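Local structure of type III effector XopAI (Xanthomonas citri, 6K93) at residues Asp178-Leu186 and Thr193-Ile204; Tyr216-Gln226 and Arg245-Lys253. The protein probably acts in the host plant cell as a type III effector, using a mono-ADP-ribosyltransferase fold that appears to bind arginine-containing peptides. All coordinates share one frame; numbering follows the deposited sequence.

In the fold
The two contacts follow one another along the chain and lie about 19 Å apart, centre to centre. Contact 1 packs the loop 178-186 on helix 194-209 within the helical part of the mono-ADP-ribosyltransferase fold, its centre about 7 Å from that of the chain. Contact 2, farther out at about 13 Å, brings an outermost strand of each of the two sheets together, 218-224 from the mixed sheet and 247-250 from the three-stranded one. They meet around Phe246: Gln183 NE2 lies 2.9 Å from Phe246 O, probably as a hydrogen bond, and Ile203 CG2 packs 3.3 Å from Phe246 CE2. Arg245 of contact 2 also makes a long, weak ion pair with Asp184.

Contact 1 (Asp178-Leu186 and Thr193-Ile204); sequences DYEVVQDVL and TAHGLAFAKCII
Val182 and Val185 press against the start of helix 194-209 where Gly196 lets the loop come close, a loop-on-helix packing in the helical part of the mono-ADP-ribosyltransferase fold. The backbones approach to 4.5 Å between Val182 CA and Gly196 CA, and Val181 O rests 3.4 Å from Gly196 CA; glycine, having no beta carbon, leaves room for this carbonyl. A chi1 of 64° swings Val182 CG2 to the side opposite its backbone N, wedging this methyl beside Ala200 N and Gly196 O, while CG1 meets Ile203 CD1 tip to tip at 3.9 Å. Small Ala200 accepts methyls from both Val182 and Val185. Val181 CG1 sits over the centre of one face of Phe199, a CH-pi contact 4.1 Å from the ring centroid. At the ring's edge, 3.7 Å from Phe199 CZ, lies Asp178 OD2, whose salt bridge is with Arg139. Packing is looser at Leu186: CD2 to Leu197 CD2 and CD1 to Ile204 CD1 are both 4.2 Å. Toward Thr193 the contact becomes polar and hydrated. Thr193 is the N-cap, its hydroxyl accepting from Gly196 N, and one water bridges Thr193 OG1 and Val181 O, donating to the latter, each at 2.7 Å.

Contact 2 (Tyr216-Gln226 and Arg245-Lys253); sequences YQGTVFTGEDQ and RFFAASETK
Glu224 carries CG anti to its carbonyl carbon (chi1 -64°) and then extends, whereas Arg245 bends at chi3 (-50°); the chains arrive from opposite directions and meet as a bidentate, end-on salt bridge. Arg245 NH2 lies a very short 2.5 Å from Glu224 OE2, in the guanidinium plane; NH1 binds OE1 at 3.0 Å, tilted from that plane. Gln226 NE2 also donates to OE1, and a water to OE2. Farther along, Thr222 OG1 donates to Ala248 O at 2.7 Å, and its CG2 meets Phe247 CE1 at 3.8 Å. Strands 218-224 and 247-250, edges of two sheets, cross at 113°, consistent with their single antiparallel bridge, the hydrogen-bonded pair Phe221 and Ser250. Such a meeting of sheet edges is consistent with the central cleft of the mono-ADP-ribosyltransferase fold, where relatives bind NAD. Ala249 CB and Val220 CG2 pack tightly at 3.4 Å. Beyond, aliphatic chains cover rings: Lys253 CB lies over Phe221, and Glu251 CG over the centre of Tyr216, the Glu251 carboxylate nearly parallel to the ring and bound to Arg273 and Gln284. Each Glu224 oxygen has two partners, which would limit carboxylate rotation and ties the end of strand 218-224 to the chain just before strand 247-250, beyond the single bridge.

Contact 1 (Asp178-Leu186 and Thr193-Ile204)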
loop_
_atom_site.group_PDB
_atom_site.type_symbol
_atom_site.label_atom_id
_atom_site.label_comp_id
_atom_site.label_asym_id
_atom_site.label_seq_id
_atom_site.Cartn_x
_atom_site.Cartn_y
_atom_site.Cartn_z
ATOM N N ASP A 178 5.133 9.632 -0.288
ATOM C CA ASP A 178 5.459 8.759 0.838
ATOM C C ASP A 178 5.442 7.281 0.475
ATOM O O ASP A 178 5.968 6.463 1.229
ATOM C CB ASP A 178 4.463 8.959 1.999
ATOM C CG ASP A 178 4.545 10.345 2.650
ATOM O OD1 ASP A 178 5.334 11.176 2.208
ATOM O OD2 ASP A 178 3.773 10.562 3.604
ATOM N N TYR A 179 4.828 6.903 -0.643
ATOM C CA TYR A 179 4.685 5.487 -0.969
ATOM C C TYR A 179 6.013 4.755 -1.032
ATOM O O TYR A 179 6.061 3.534 -0.827
ATOM C CB TYR A 179 3.973 5.305 -2.312
ATOM C CG TYR A 179 4.790 5.542 -3.581
ATOM C CD1 TYR A 179 5.149 6.816 -3.974
ATOM C CD2 TYR A 179 5.223 4.477 -4.374
ATOM C CE1 TYR A 179 5.892 7.048 -5.126
ATOM C CE2 TYR A 179 5.956 4.697 -5.533
ATOM C CZ TYR A 179 6.288 5.992 -5.892
ATOM O OH TYR A 179 7.028 6.248 -7.044
ATOM N N GLU A 180 7.091 5.459 -1.350
ATOM C CA GLU A 180 8.384 4.794 -1.507
ATOM C C GLU A 180 8.866 4.151 -0.218
ATOM O O GLU A 180 9.648 3.191 -0.287
ATOM C CB GLU A 180 9.414 5.797 -2.034
ATOM C CG GLU A 180 9.116 6.168 -3.482
ATOM C CD GLU A 180 10.354 6.525 -4.269
ATOM O OE1 GLU A 180 10.881 7.631 -4.056
ATOM O OE2 GLU A 180 10.779 5.699 -5.104
ATOM N N VAL A 181 8.412 4.639 0.943
ATOM C CA VAL A 181 8.862 4.050 2.194
ATOM C C VAL A 181 8.203 2.710 2.451
ATOM O O VAL A 181 8.706 1.917 3.253
ATOM C CB VAL A 181 8.618 5.001 3.386
ATOM C CG1 VAL A 181 7.197 4.993 3.869
ATOM C CG2 VAL A 181 9.599 4.664 4.551
ATOM N N VAL A 182 7.084 2.420 1.793
ATOM C CA VAL A 182 6.276 1.272 2.183
ATOM C C VAL A 182 6.042 0.259 1.072
ATOM O O VAL A 182 5.763 -0.908 1.362
ATOM C CB VAL A 182 4.924 1.761 2.762
ATOM C CG1 VAL A 182 4.095 2.504 1.698
ATOM C CG2 VAL A 182 4.125 0.634 3.375
ATOM N N GLN A 183 6.117 0.682 -0.202
ATOM C CA GLN A 183 5.700 -0.215 -1.275
ATOM C C GLN A 183 6.368 -1.580 -1.154
ATOM O O GLN A 183 5.716 -2.618 -1.338
ATOM C CB GLN A 183 5.991 0.373 -2.645
ATOM C CG GLN A 183 5.659 -0.585 -3.806
ATOM C CD GLN A 183 5.395 0.120 -5.123
ATOM O OE1 GLN A 183 6.127 1.007 -5.543
ATOM N NE2 GLN A 183 4.326 -0.304 -5.798
ATOM N N ASP A 184 7.668 -1.603 -0.863
ATOM C CA ASP A 184 8.456 -2.832 -0.895
ATOM C C ASP A 184 8.877 -3.320 0.489
ATOM O O ASP A 184 9.708 -4.237 0.571
ATOM C CB ASP A 184 9.738 -2.648 -1.718
ATOM C CG ASP A 184 9.512 -2.622 -3.229
ATOM O OD1 ASP A 184 8.382 -2.773 -3.656
ATOM O OD2 ASP A 184 10.495 -2.456 -3.973
ATOM N N VAL A 185 8.313 -2.762 1.565
ATOM C CA VAL A 185 8.880 -3.010 2.889
ATOM C C VAL A 185 8.736 -4.464 3.326
ATOM O O VAL A 185 9.526 -4.920 4.165
ATOM C CB VAL A 185 8.255 -2.054 3.923
ATOM C CG1 VAL A 185 6.806 -2.423 4.246
ATOM C CG2 VAL A 185 9.129 -1.998 5.219
ATOM N N LEU A 186 7.781 -5.227 2.778
ATOM C CA LEU A 186 7.655 -6.642 3.114
ATOM C C LEU A 186 8.304 -7.564 2.084
ATOM O O LEU A 186 8.209 -8.785 2.228
ATOM C CB LEU A 186 6.175 -7.019 3.295
ATOM C CG LEU A 186 5.502 -6.369 4.484
ATOM C CD1 LEU A 186 4.023 -6.720 4.580
ATOM C CD2 LEU A 186 6.210 -6.746 5.794
ATOM N N THR A 193 12.304 -0.578 7.408
ATOM C CA THR A 193 12.390 0.561 8.305
ATOM C C THR A 193 11.180 0.554 9.218
ATOM O O THR A 193 10.117 0.036 8.874
ATOM C CB THR A 193 12.448 1.905 7.549
ATOM O OG1 THR A 193 11.201 2.142 6.875
ATOM C CG2 THR A 193 13.579 1.893 6.542
ATOM N N ALA A 194 11.351 1.149 10.395
ATOM C CA ALA A 194 10.210 1.316 11.290
ATOM C C ALA A 194 9.097 2.112 10.629
ATOM O O ALA A 194 7.913 1.796 10.790
ATOM C CB ALA A 194 10.648 2.007 12.585
ATOM N N HIS A 195 9.458 3.168 9.898
ATOM C CA HIS A 195 8.437 3.987 9.246
ATOM C C HIS A 195 7.631 3.169 8.241
ATOM O O HIS A 195 6.393 3.253 8.179
ATOM C CB HIS A 195 9.077 5.171 8.546
ATOM C CG HIS A 195 9.685 6.146 9.492
ATOM N ND1 HIS A 195 10.793 5.839 10.250
ATOM C CD2 HIS A 195 9.329 7.411 9.823
ATOM C CE1 HIS A 195 11.082 6.880 11.015
ATOM N NE2 HIS A 195 10.220 7.850 10.763
ATOM N N GLY A 196 8.324 2.395 7.417
ATOM C CA GLY A 196 7.647 1.578 6.429
ATOM C C GLY A 196 6.728 0.549 7.052
ATOM O O GLY A 196 5.622 0.323 6.570
ATOM N N LEU A 197 7.188 -0.115 8.110
ATOM C CA LEU A 197 6.354 -1.133 8.745
ATOM C C LEU A 197 5.102 -0.515 9.351
ATOM O O LEU A 197 4.012 -1.089 9.273
ATOM C CB LEU A 197 7.158 -1.890 9.812
ATOM C CG LEU A 197 8.294 -2.733 9.254
ATOM C CD1 LEU A 197 9.169 -3.206 10.400
ATOM C CD2 LEU A 197 7.798 -3.906 8.435
ATOM N N ALA A 198 5.231 0.669 9.953
ATOM C CA ALA A 198 4.081 1.341 10.538
ATOM C C ALA A 198 3.085 1.760 9.459
ATOM O O ALA A 198 1.881 1.571 9.614
ATOM C CB ALA A 198 4.553 2.559 11.345
ATOM N N PHE A 199 3.571 2.332 8.356
ATOM C CA PHE A 199 2.715 2.642 7.220
ATOM C C PHE A 199 1.993 1.380 6.737
ATOM O O PHE A 199 0.785 1.387 6.458
ATOM C CB PHE A 199 3.568 3.186 6.052
ATOM C CG PHE A 199 3.654 4.687 5.951
ATOM C CD1 PHE A 199 4.373 5.432 6.888
ATOM C CD2 PHE A 199 3.082 5.351 4.896
ATOM C CE1 PHE A 199 4.477 6.825 6.779
ATOM C CE2 PHE A 199 3.172 6.737 4.777
ATOM C CZ PHE A 199 3.871 7.469 5.706
ATOM N N ALA A 200 2.743 0.283 6.585
ATOM C CA ALA A 200 2.189 -0.931 5.990
ATOM C C ALA A 200 0.987 -1.435 6.771
ATOM O O ALA A 200 -0.016 -1.853 6.177
ATOM C CB ALA A 200 3.280 -2.002 5.906
ATOM N N LYS A 201 1.062 -1.419 8.107
ATOM C CA LYS A 201 -0.032 -1.972 8.897
ATOM C C LYS A 201 -1.328 -1.228 8.636
ATOM O O LYS A 201 -2.394 -1.836 8.548
ATOM C CB LYS A 201 0.328 -1.929 10.384
ATOM C CG LYS A 201 1.525 -2.788 10.709
ATOM C CD LYS A 201 1.965 -2.633 12.144
ATOM C CE LYS A 201 3.250 -3.394 12.365
ATOM N NZ LYS A 201 3.905 -3.014 13.660
ATOM N N CYS A 202 -1.267 0.083 8.530
ATOM C CA CYS A 202 -2.485 0.858 8.331
ATOM C C CYS A 202 -2.997 0.782 6.897
ATOM O O CYS A 202 -4.214 0.755 6.690
ATOM C CB CYS A 202 -2.254 2.295 8.774
ATOM S SG CYS A 202 -2.197 2.411 10.585
ATOM N N ILE A 203 -2.118 0.693 5.903
ATOM C CA ILE A 203 -2.605 0.510 4.538
ATOM C C ILE A 203 -3.264 -0.852 4.390
ATOM O O ILE A 203 -4.343 -0.976 3.815
ATOM C CB ILE A 203 -1.468 0.682 3.516
ATOM C CG1 ILE A 203 -0.882 2.089 3.549
ATOM C CG2 ILE A 203 -1.981 0.347 2.113
ATOM C CD1 ILE A 203 0.385 2.241 2.702
ATOM N N ILE A 204 -2.627 -1.904 4.903
ATOM C CA ILE A 204 -3.196 -3.244 4.795
ATOM C C ILE A 204 -4.536 -3.298 5.505
ATOM O O ILE A 204 -5.498 -3.864 4.989
ATOM C CB ILE A 204 -2.224 -4.302 5.348
ATOM C CG1 ILE A 204 -0.962 -4.327 4.491
ATOM C CG2 ILE A 204 -2.871 -5.676 5.366
ATOM C CD1 ILE A 204 0.158 -5.172 5.080
HETATM O O HOH W 1 11.151 1.490 4.234
#

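Contact 2 (Tyr216-Gln226 and Arg245-Lys253)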
loop_
_atom_site.group_PDB
_atom_site.type_symbol
_atom_site.label_atom_id
_atom_site.label_comp_id
_atom_site.label_asym_id
_atom_site.label_seq_id
_atom_site.Cartn_x
_atom_site.Cartn_y
_atom_site.Cartn_z
ATOM N N TYR A 216 -12.906 -3.830 -7.132
ATOM C CA TYR A 216 -13.005 -3.696 -8.577
ATOM C C TYR A 216 -12.930 -5.071 -9.219
ATOM O O TYR A 216 -11.987 -5.829 -8.959
ATOM C CB TYR A 216 -11.882 -2.822 -9.130
ATOM C CG TYR A 216 -12.078 -2.572 -10.605
ATOM C CD1 TYR A 216 -13.153 -1.832 -11.061
ATOM C CD2 TYR A 216 -11.206 -3.108 -11.535
ATOM C CE1 TYR A 216 -13.333 -1.616 -12.396
ATOM C CE2 TYR A 216 -11.382 -2.897 -12.886
ATOM C CZ TYR A 216 -12.454 -2.147 -13.303
ATOM O OH TYR A 216 -12.658 -1.952 -14.648
ATOM N N GLN A 217 -13.921 -5.391 -10.055
ATOM C CA GLN A 217 -13.921 -6.609 -10.842
ATOM C C GLN A 217 -13.659 -6.213 -12.287
ATOM O O GLN A 217 -14.520 -5.627 -12.949
ATOM C CB GLN A 217 -15.234 -7.363 -10.716
ATOM C CG GLN A 217 -15.426 -7.948 -9.349
ATOM C CD GLN A 217 -16.149 -6.990 -8.451
ATOM O OE1 GLN A 217 -17.092 -6.322 -8.870
ATOM N NE2 GLN A 217 -15.704 -6.899 -7.208
ATOM N N GLY A 218 -12.480 -6.538 -12.775
ATOM C CA GLY A 218 -12.087 -6.158 -14.117
ATOM C C GLY A 218 -10.586 -6.246 -14.233
ATOM O O GLY A 218 -9.891 -6.577 -13.278
ATOM N N THR A 219 -10.098 -5.947 -15.424
ATOM C CA THR A 219 -8.675 -5.982 -15.716
ATOM C C THR A 219 -8.078 -4.629 -15.365
ATOM O O THR A 219 -8.588 -3.590 -15.795
ATOM C CB THR A 219 -8.447 -6.297 -17.190
ATOM O OG1 THR A 219 -9.090 -7.533 -17.527
ATOM C CG2 THR A 219 -6.975 -6.374 -17.503
ATOM N N VAL A 220 -6.985 -4.642 -14.596
ATOM C CA VAL A 220 -6.331 -3.405 -14.191
ATOM C C VAL A 220 -4.896 -3.404 -14.720
ATOM O O VAL A 220 -4.290 -4.456 -14.929
ATOM C CB VAL A 220 -6.375 -3.162 -12.662
ATOM C CG1 VAL A 220 -7.821 -2.985 -12.194
ATOM C CG2 VAL A 220 -5.705 -4.304 -11.883
ATOM N N PHE A 221 -4.362 -2.201 -14.941
ATOM C CA PHE A 221 -3.166 -2.000 -15.739
ATOM C C PHE A 221 -2.071 -1.359 -14.901
ATOM O O PHE A 221 -2.325 -0.419 -14.144
ATOM C CB PHE A 221 -3.523 -1.129 -16.965
ATOM C CG PHE A 221 -4.644 -1.698 -17.780
ATOM C CD1 PHE A 221 -4.398 -2.673 -18.704
ATOM C CD2 PHE A 221 -5.947 -1.291 -17.540
ATOM C CE1 PHE A 221 -5.462 -3.234 -19.416
ATOM C CE2 PHE A 221 -7.003 -1.843 -18.261
ATOM C CZ PHE A 221 -6.735 -2.809 -19.166
ATOM N N THR A 222 -0.857 -1.870 -15.077
ATOM C CA THR A 222 0.313 -1.388 -14.372
ATOM C C THR A 222 1.503 -1.329 -15.314
ATOM O O THR A 222 1.673 -2.180 -16.186
ATOM C CB THR A 222 0.671 -2.341 -13.210
ATOM O OG1 THR A 222 -0.456 -2.536 -12.371
ATOM C CG2 THR A 222 1.853 -1.813 -12.376
ATOM N N GLY A 223 2.355 -0.340 -15.089
ATOM C CA GLY A 223 3.656 -0.293 -15.725
ATOM C C GLY A 223 4.701 0.117 -14.710
ATOM O O GLY A 223 4.466 1.079 -13.976
ATOM N N GLU A 224 5.859 -0.563 -14.702
ATOM C CA GLU A 224 6.957 -0.228 -13.801
ATOM C C GLU A 224 8.264 -0.445 -14.535
ATOM O O GLU A 224 8.333 -1.250 -15.459
ATOM C CB GLU A 224 6.929 -1.089 -12.524
ATOM C CG GLU A 224 5.735 -0.902 -11.626
ATOM C CD GLU A 224 5.884 -1.587 -10.321
ATOM O OE1 GLU A 224 7.012 -1.581 -9.766
ATOM O OE2 GLU A 224 4.874 -2.093 -9.777
ATOM N N ASP A 225 9.307 0.238 -14.098
ATOM C CA ASP A 225 10.617 0.039 -14.727
ATOM C C ASP A 225 11.452 -0.913 -13.869
ATOM O O ASP A 225 12.397 -0.525 -13.186
ATOM C CB ASP A 225 11.355 1.348 -14.937
ATOM C CG ASP A 225 10.902 2.095 -16.162
ATOM O OD1 ASP A 225 10.511 1.475 -17.227
ATOM O OD2 ASP A 225 10.958 3.314 -16.093
ATOM N N GLN A 226 11.121 -2.183 -13.954
ATOM C CA GLN A 226 11.819 -3.259 -13.267
ATOM C C GLN A 226 12.681 -4.034 -14.258
ATOM O O GLN A 226 12.419 -4.046 -15.466
ATOM C CB GLN A 226 10.841 -4.217 -12.571
ATOM C CG GLN A 226 9.885 -3.579 -11.570
ATOM C CD GLN A 226 10.560 -3.093 -10.279
ATOM O OE1 GLN A 226 11.765 -3.257 -10.069
ATOM N NE2 GLN A 226 9.763 -2.456 -9.410
ATOM N N ARG A 245 4.534 -7.118 -2.288
ATOM C CA ARG A 245 4.469 -5.680 -2.486
ATOM C C ARG A 245 3.052 -5.154 -2.333
ATOM O O ARG A 245 2.066 -5.891 -2.469
ATOM C CB ARG A 245 5.013 -5.295 -3.880
ATOM C CG ARG A 245 6.436 -5.793 -4.083
ATOM C CD ARG A 245 7.263 -4.876 -5.082
ATOM N NE ARG A 245 6.515 -4.689 -6.234
ATOM C CZ ARG A 245 6.361 -3.613 -7.027
ATOM N NH1 ARG A 245 6.995 -2.423 -6.918
ATOM N NH2 ARG A 245 5.530 -3.741 -8.011
ATOM N N PHE A 246 2.966 -3.852 -2.055
ATOM C CA PHE A 246 1.779 -3.056 -2.353
ATOM C C PHE A 246 1.771 -2.833 -3.856
ATOM O O PHE A 246 2.545 -2.038 -4.391
ATOM C CB PHE A 246 1.788 -1.742 -1.592
ATOM C CG PHE A 246 1.642 -1.932 -0.123
ATOM C CD1 PHE A 246 2.744 -2.196 0.642
ATOM C CD2 PHE A 246 0.397 -1.878 0.486
ATOM C CE1 PHE A 246 2.627 -2.410 2.007
ATOM C CE2 PHE A 246 0.280 -2.103 1.827
ATOM C CZ PHE A 246 1.402 -2.363 2.587
ATOM N N PHE A 247 0.905 -3.550 -4.554
ATOM C CA PHE A 247 0.895 -3.553 -6.009
ATOM C C PHE A 247 -0.221 -2.648 -6.515
ATOM O O PHE A 247 -1.403 -2.871 -6.216
ATOM C CB PHE A 247 0.673 -4.963 -6.535
ATOM C CG PHE A 247 0.707 -5.072 -8.037
ATOM C CD1 PHE A 247 1.864 -4.749 -8.750
ATOM C CD2 PHE A 247 -0.404 -5.519 -8.725
ATOM C CE1 PHE A 247 1.883 -4.876 -10.139
ATOM C CE2 PHE A 247 -0.374 -5.635 -10.102
ATOM C CZ PHE A 247 0.760 -5.321 -10.804
ATOM N N ALA A 248 0.156 -1.592 -7.209
ATOM C CA ALA A 248 -0.797 -0.618 -7.710
ATOM C C ALA A 248 -1.075 -0.811 -9.190
ATOM O O ALA A 248 -0.221 -1.236 -9.973
ATOM C CB ALA A 248 -0.300 0.806 -7.483
ATOM N N ALA A 249 -2.302 -0.487 -9.560
ATOM C CA ALA A 249 -2.760 -0.567 -10.935
ATOM C C ALA A 249 -3.786 0.520 -11.184
ATOM O O ALA A 249 -4.212 1.214 -10.283
ATOM C CB ALA A 249 -3.345 -1.955 -11.223
ATOM N N SER A 250 -4.187 0.662 -12.440
ATOM C CA SER A 250 -5.185 1.637 -12.857
ATOM C C SER A 250 -6.346 0.921 -13.544
ATOM O O SER A 250 -6.141 -0.028 -14.304
ATOM C CB SER A 250 -4.541 2.665 -13.779
ATOM O OG SER A 250 -5.487 3.551 -14.329
ATOM N N GLU A 251 -7.569 1.394 -13.253
ATOM C CA GLU A 251 -8.748 0.876 -13.941
ATOM C C GLU A 251 -8.712 1.228 -15.417
ATOM O O GLU A 251 -9.306 0.527 -16.245
ATOM C CB GLU A 251 -10.005 1.443 -13.320
ATOM C CG GLU A 251 -10.210 1.068 -11.884
ATOM C CD GLU A 251 -11.422 1.755 -11.262
ATOM O OE1 GLU A 251 -12.317 2.151 -12.009
ATOM O OE2 GLU A 251 -11.439 1.869 -10.035
ATOM N N THR A 252 -8.051 2.326 -15.762
ATOM C CA THR A 252 -7.968 2.823 -17.122
ATOM C C THR A 252 -6.552 2.659 -17.645
ATOM O O THR A 252 -5.575 2.720 -16.885
ATOM C CB THR A 252 -8.402 4.298 -17.168
ATOM O OG1 THR A 252 -7.691 5.048 -16.174
ATOM C CG2 THR A 252 -9.882 4.423 -16.884
ATOM N N LYS A 253 -6.440 2.452 -18.951
ATOM C CA LYS A 253 -5.155 2.330 -19.613
ATOM C C LYS A 253 -4.888 3.615 -20.385
ATOM O O LYS A 253 -4.907 3.675 -21.613
ATOM C CB LYS A 253 -5.125 1.103 -20.490
ATOM C CG LYS A 253 -3.715 0.745 -20.898
ATOM C CD LYS A 253 -3.660 -0.457 -21.782
ATOM C CE LYS A 253 -2.209 -0.862 -22.028
ATOM N NZ LYS A 253 -2.112 -1.924 -23.068
HETATM O O HOH W 2 -10.481 -1.843 -16.161
HETATM O O HOH W 3 2.537 -1.052 -8.924
HETATM O O HOH W 4 9.958 -1.575 -6.393
#